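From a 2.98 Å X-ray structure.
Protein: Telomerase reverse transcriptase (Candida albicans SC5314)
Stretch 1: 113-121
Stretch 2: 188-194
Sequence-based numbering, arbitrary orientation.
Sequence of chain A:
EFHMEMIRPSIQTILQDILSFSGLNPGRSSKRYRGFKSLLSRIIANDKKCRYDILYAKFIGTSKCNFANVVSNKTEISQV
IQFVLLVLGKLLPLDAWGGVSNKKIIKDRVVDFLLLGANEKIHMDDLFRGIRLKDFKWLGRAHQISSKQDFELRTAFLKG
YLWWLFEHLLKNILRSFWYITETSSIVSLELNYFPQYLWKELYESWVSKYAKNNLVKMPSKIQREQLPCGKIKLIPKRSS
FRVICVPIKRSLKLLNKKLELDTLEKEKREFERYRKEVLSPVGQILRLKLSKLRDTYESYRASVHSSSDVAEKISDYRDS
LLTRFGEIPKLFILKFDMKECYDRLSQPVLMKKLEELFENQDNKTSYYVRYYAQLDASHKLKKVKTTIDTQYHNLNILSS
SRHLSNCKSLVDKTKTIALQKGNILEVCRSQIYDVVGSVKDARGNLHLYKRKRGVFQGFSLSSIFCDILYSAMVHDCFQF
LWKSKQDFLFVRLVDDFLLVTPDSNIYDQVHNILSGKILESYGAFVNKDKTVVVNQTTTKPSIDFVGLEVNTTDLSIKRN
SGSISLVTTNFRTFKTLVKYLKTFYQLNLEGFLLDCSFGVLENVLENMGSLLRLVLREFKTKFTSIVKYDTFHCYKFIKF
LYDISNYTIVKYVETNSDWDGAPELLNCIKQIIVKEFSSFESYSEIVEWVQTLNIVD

Stretch 1 113-121: FLLLGANEK
Stretch 2 188-194: SLELNYF

The two stretches, at least 69 residues apart in sequence where they touch, meet in a small contact that buries 291 Å² in total and contains no clear hydrogen bond between them; packing of leucine side chains against a helix exit does most of the work. They run in opposite senses through the contact: Gly 117 pairs with Leu 191, Ala 118 with Leu 189, and Leu 114 with Tyr 193. Stretch 1 starts in a helix that begins earlier in the chain (phi/psi of Phe 113 -65/-39, Leu 114 -73/-24, Leu 115 -83/-10, Leu 116 -62/-69), with Leu 116 N giving a weak hydrogen bond to Phe 113 O (3.5 Å). Gly 117 then leaves helical geometry at 75/149, Ala 118 (51/63) and Asn 119 (63/27) keep positive phi, and Glu 120 (-91/139) and Lys 121 (-134/147) are extended. A hydrogen bond from Glu 120 N to Gly 117 O (3.2 Å) closes the turn.

Stretch 2 begins with Ser 188, extended at -113/125 and out of reach. Leu 189 follows at -101/34 and gives the largest covered area, 73 Å². Its CA lies 5.7 Å from Ala 118 CA, and its side chain (chi1 p, chi2 t) points toward stretch 1. Ala 118 CB lies 3.7 Å from Leu 189 CB and comes within 3.0 Å of Leu 189 O, so the small methyl sits close against the backbone. Farther out, Leu 189 CD1 lies 3.2 Å from Glu 120 OE1. Glu 120 (chi1 m, chi2 t, chi3 -146°) thus lays its carboxylate beside the leucine, with OE2 hydrogen-bonded elsewhere in the structure.

Glu 190 (-81/149; chi1 and chi2 t, chi3 28°) turns away, leaving its charged side chain exposed. Leu 191 (-93/157) points back toward stretch 1 with chi1 m and chi2 t, its CA 5.5 Å from Gly 117 CA. Leu 191 CD1 packs 3.6 Å from Gly 117 CA, Leu 191 CG lies 3.6 Å from Ala 118 N, and Leu 191 CD2 reaches Ala 118 CB at 4.5 Å. Glycine suits this place twice over: its positive phi favours it, and an ideal CB would point toward stretch 2, only 3.5 Å from Leu 191 CG and equally near Leu 189 O.

Asn 192 (-113/129; chi1 m), in the strand, is out of reach. Tyr 193 (-108/93; chi1 m, chi2 85°) points toward stretch 1, and its long ring carries OH to 3.5 Å from Leu 114 O of the helix. Both residues are buried; Leu 114 itself is held sideways with chi1 m and chi2 t. Phe 194 (-88/130) lies beyond the contact.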

ATOM      1  N   PHE A 113       6.425 -18.498  -5.027  1.00 81.12           N
ATOM      2  CA  PHE A 113       6.473 -17.811  -3.740  1.00 80.97           C
ATOM      3  C   PHE A 113       7.335 -16.554  -3.808  1.00 81.07           C
ATOM      4  O   PHE A 113       6.991 -15.529  -3.209  1.00107.73           O
ATOM      5  CB  PHE A 113       6.989 -18.771  -2.667  1.00 96.20           C
ATOM      6  CG  PHE A 113       7.083 -18.164  -1.295  1.00 90.44           C
ATOM      7  CD1 PHE A 113       6.001 -18.199  -0.429  1.00 93.59           C
ATOM      8  CD2 PHE A 113       8.257 -17.569  -0.868  1.00 79.62           C
ATOM      9  CE1 PHE A 113       6.089 -17.641   0.834  1.00107.17           C
ATOM     10  CE2 PHE A 113       8.352 -17.013   0.391  1.00 99.80           C
ATOM     11  CZ  PHE A 113       7.267 -17.048   1.244  1.00121.93           C
ATOM     12  N   LEU A 114       8.456 -16.612  -4.529  1.00 96.04           N
ATOM     13  CA  LEU A 114       9.395 -15.496  -4.545  1.00 88.46           C
ATOM     14  C   LEU A 114       8.891 -14.309  -5.354  1.00104.36           C
ATOM     15  O   LEU A 114       9.335 -13.179  -5.115  1.00 99.64           O
ATOM     16  CB  LEU A 114      10.744 -15.956  -5.094  1.00 80.47           C
ATOM     17  CG  LEU A 114      11.538 -16.897  -4.188  1.00 99.62           C
ATOM     18  CD1 LEU A 114      12.695 -17.519  -4.949  1.00 80.12           C
ATOM     19  CD2 LEU A 114      12.039 -16.149  -2.966  1.00 79.39           C
ATOM     20  N   LEU A 115       7.994 -14.538  -6.315  1.00 92.91           N
ATOM     21  CA  LEU A 115       7.497 -13.471  -7.178  1.00 91.33           C
ATOM     22  C   LEU A 115       6.361 -12.670  -6.561  1.00 90.83           C
ATOM     23  O   LEU A 115       5.977 -11.644  -7.137  1.00 96.07           O
ATOM     24  CB  LEU A 115       7.031 -14.052  -8.517  1.00 85.58           C
ATOM     25  CG  LEU A 115       8.116 -14.568  -9.465  1.00 96.53           C
ATOM     26  CD1 LEU A 115       7.496 -15.257 -10.671  1.00 86.50           C
ATOM     27  CD2 LEU A 115       9.018 -13.426  -9.904  1.00 99.03           C
ATOM     28  N   LEU A 116       5.803 -13.116  -5.433  1.00 84.90           N
ATOM     29  CA  LEU A 116       4.590 -12.495  -4.908  1.00108.96           C
ATOM     30  C   LEU A 116       4.813 -11.031  -4.547  1.00124.28           C
ATOM     31  O   LEU A 116       4.336 -10.125  -5.241  1.00125.98           O
ATOM     32  CB  LEU A 116       4.110 -13.277  -3.692  1.00 90.44           C
ATOM     33  CG  LEU A 116       3.870 -14.770  -3.929  1.00 84.79           C
ATOM     34  CD1 LEU A 116       3.440 -15.465  -2.651  1.00 84.43           C
ATOM     35  CD2 LEU A 116       2.831 -14.945  -5.024  1.00 94.74           C
ATOM     36  N   GLY A 117       5.587 -10.780  -3.499  1.00124.19           N
ATOM     37  CA  GLY A 117       5.921  -9.428  -3.110  1.00129.23           C
ATOM     38  C   GLY A 117       4.813  -8.655  -2.421  1.00106.44           C
ATOM     39  O   GLY A 117       3.632  -8.873  -2.705  1.00122.27           O
ATOM     40  N   ALA A 118       5.188  -7.747  -1.520  1.00120.50           N
ATOM     41  CA  ALA A 118       4.290  -6.736  -0.958  1.00 94.85           C
ATOM     42  C   ALA A 118       2.996  -7.352  -0.423  1.00126.59           C
ATOM     43  O   ALA A 118       1.897  -7.100  -0.922  1.00102.24           O
ATOM     44  CB  ALA A 118       3.987  -5.642  -1.984  1.00 90.69           C
ATOM     45  N   ASN A 119       3.157  -8.206   0.588  1.00121.12           N
ATOM     46  CA  ASN A 119       2.034  -8.768   1.339  1.00118.02           C
ATOM     47  C   ASN A 119       1.126  -9.632   0.468  1.00125.42           C
ATOM     48  O   ASN A 119      -0.070  -9.759   0.741  1.00139.15           O
ATOM     49  CB  ASN A 119       1.214  -7.667   2.019  1.00138.14           C
ATOM     50  CG  ASN A 119       2.058  -6.773   2.902  1.00150.89           C
ATOM     51  OD1 ASN A 119       2.149  -5.565   2.676  1.00159.90           O
ATOM     52  ND2 ASN A 119       2.680  -7.360   3.917  1.00136.97           N
ATOM     53  N   GLU A 120       1.669 -10.223  -0.593  1.00110.12           N
ATOM     54  CA  GLU A 120       0.943 -11.221  -1.364  1.00 89.55           C
ATOM     55  C   GLU A 120       1.241 -12.603  -0.801  1.00112.24           C
ATOM     56  O   GLU A 120       2.381 -12.906  -0.440  1.00122.18           O
ATOM     57  CB  GLU A 120       1.324 -11.162  -2.844  1.00 90.38           C
ATOM     58  CG  GLU A 120       0.779  -9.958  -3.593  1.00110.33           C
ATOM     59  CD  GLU A 120       1.210  -9.941  -5.048  1.00125.37           C
ATOM     60  OE1 GLU A 120       1.418  -8.841  -5.602  1.00123.42           O
ATOM     61  OE2 GLU A 120       1.349 -11.032  -5.637  1.00127.19           O
ATOM     62  N   LYS A 121       0.208 -13.438  -0.717  1.00114.21           N
ATOM     63  CA  LYS A 121       0.338 -14.769  -0.143  1.00117.82           C
ATOM     64  C   LYS A 121      -0.351 -15.795  -1.029  1.00105.83           C
ATOM     65  O   LYS A 121      -1.363 -15.507  -1.675  1.00131.96           O
ATOM     66  CB  LYS A 121      -0.253 -14.842   1.277  1.00109.86           C
ATOM     67  CG  LYS A 121       0.491 -14.023   2.324  1.00109.73           C
ATOM     68  CD  LYS A 121      -0.048 -12.603   2.412  1.00131.27           C
ATOM     69  CE  LYS A 121       0.720 -11.783   3.437  1.00145.69           C
ATOM     70  NZ  LYS A 121       2.169 -11.688   3.101  1.00125.03           N
ATOM     71  N   SER A 188       2.714  -0.151  -8.778  1.00146.87           N
ATOM     72  CA  SER A 188       3.418  -1.425  -8.768  1.00138.32           C
ATOM     73  C   SER A 188       3.778  -1.797  -7.337  1.00123.31           C
ATOM     74  O   SER A 188       4.416  -1.013  -6.627  1.00134.80           O
ATOM     75  CB  SER A 188       4.681  -1.361  -9.629  1.00147.04           C
ATOM     76  OG  SER A 188       5.365  -2.601  -9.610  1.00129.76           O
ATOM     77  N   LEU A 189       3.366  -2.993  -6.919  1.00117.23           N
ATOM     78  CA  LEU A 189       3.693  -3.523  -5.602  1.00131.24           C
ATOM     79  C   LEU A 189       4.840  -4.530  -5.658  1.00115.13           C
ATOM     80  O   LEU A 189       4.854  -5.507  -4.904  1.00102.44           O
ATOM     81  CB  LEU A 189       2.454  -4.140  -4.947  1.00111.89           C
ATOM     82  CG  LEU A 189       1.762  -5.389  -5.503  1.00119.16           C
ATOM     83  CD1 LEU A 189       0.777  -5.910  -4.468  1.00101.40           C
ATOM     84  CD2 LEU A 189       1.049  -5.125  -6.824  1.00104.07           C
ATOM     85  N   GLU A 190       5.798  -4.315  -6.555  1.00126.51           N
ATOM     86  CA  GLU A 190       6.964  -5.181  -6.641  1.00127.05           C
ATOM     87  C   GLU A 190       7.988  -4.800  -5.577  1.00118.55           C
ATOM     88  O   GLU A 190       8.101  -3.637  -5.180  1.00115.66           O
ATOM     89  CB  GLU A 190       7.592  -5.093  -8.033  1.00124.45           C
ATOM     90  CG  GLU A 190       8.555  -6.222  -8.365  1.00136.01           C
ATOM     91  CD  GLU A 190       9.167  -6.076  -9.746  1.00153.18           C
ATOM     92  OE1 GLU A 190       9.294  -4.927 -10.222  1.00163.52           O
ATOM     93  OE2 GLU A 190       9.516  -7.107 -10.358  1.00167.53           O
ATOM     94  N   LEU A 191       8.735  -5.797  -5.116  1.00105.38           N
ATOM     95  CA  LEU A 191       9.764  -5.596  -4.107  1.00 98.11           C
ATOM     96  C   LEU A 191      11.119  -5.342  -4.761  1.00 95.89           C
ATOM     97  O   LEU A 191      11.363  -5.710  -5.912  1.00 88.58           O
ATOM     98  CB  LEU A 191       9.852  -6.807  -3.177  1.00 94.69           C
ATOM     99  CG  LEU A 191       8.653  -7.067  -2.262  1.00 88.61           C
ATOM    100  CD1 LEU A 191       8.863  -8.322  -1.430  1.00 84.95           C
ATOM    101  CD2 LEU A 191       8.411  -5.868  -1.367  1.00102.13           C
ATOM    102  N   ASN A 192      12.004  -4.697  -4.004  1.00 91.14           N
ATOM    103  CA  ASN A 192      13.373  -4.436  -4.427  1.00 89.08           C
ATOM    104  C   ASN A 192      14.326  -5.244  -3.559  1.00102.09           C
ATOM    105  O   ASN A 192      14.246  -5.192  -2.327  1.00 91.43           O
ATOM    106  CB  ASN A 192      13.710  -2.947  -4.335  1.00 90.00           C
ATOM    107  CG  ASN A 192      13.056  -2.130  -5.429  1.00 91.60           C
ATOM    108  OD1 ASN A 192      12.623  -2.667  -6.448  1.00 97.57           O
ATOM    109  ND2 ASN A 192      12.993  -0.820  -5.228  1.00 92.86           N
ATOM    110  N   TYR A 193      15.222  -5.987  -4.202  1.00101.70           N
ATOM    111  CA  TYR A 193      16.192  -6.841  -3.519  1.00 86.35           C
ATOM    112  C   TYR A 193      17.569  -6.194  -3.648  1.00 88.43           C
ATOM    113  O   TYR A 193      18.288  -6.414  -4.624  1.00109.98           O
ATOM    114  CB  TYR A 193      16.175  -8.253  -4.096  1.00 85.45           C
ATOM    115  CG  TYR A 193      14.879  -8.993  -3.856  1.00 96.15           C
ATOM    116  CD1 TYR A 193      13.799  -8.842  -4.718  1.00 91.66           C
ATOM    117  CD2 TYR A 193      14.733  -9.843  -2.767  1.00 93.12           C
ATOM    118  CE1 TYR A 193      12.612  -9.516  -4.502  1.00 84.23           C
ATOM    119  CE2 TYR A 193      13.551 -10.520  -2.542  1.00 88.10           C
ATOM    120  CZ  TYR A 193      12.494 -10.354  -3.412  1.00 86.97           C
ATOM    121  OH  TYR A 193      11.314 -11.028  -3.191  1.00 86.48           O
ATOM    122  N   PHE A 194      17.933  -5.394  -2.653  1.00 87.90           N
ATOM    123  CA  PHE A 194      19.249  -4.763  -2.627  1.00 96.50           C
ATOM    124  C   PHE A 194      20.250  -5.682  -1.937  1.00104.13           C
ATOM    125  O   PHE A 194      19.965  -6.184  -0.844  1.00115.77           O
ATOM    126  CB  PHE A 194      19.197  -3.423  -1.904  1.00 90.08           C
ATOM    127  CG  PHE A 194      18.477  -2.352  -2.670  1.00106.15           C
ATOM    128  CD1 PHE A 194      19.142  -1.607  -3.629  1.00107.29           C
ATOM    129  CD2 PHE A 194      17.137  -2.093  -2.435  1.00 96.73           C
ATOM    130  CE1 PHE A 194      18.484  -0.622  -4.339  1.00119.47           C
ATOM    131  CE2 PHE A 194      16.475  -1.106  -3.142  1.00102.49           C
ATOM    132  CZ  PHE A 194      17.150  -0.371  -4.095  1.00101.85           C
TER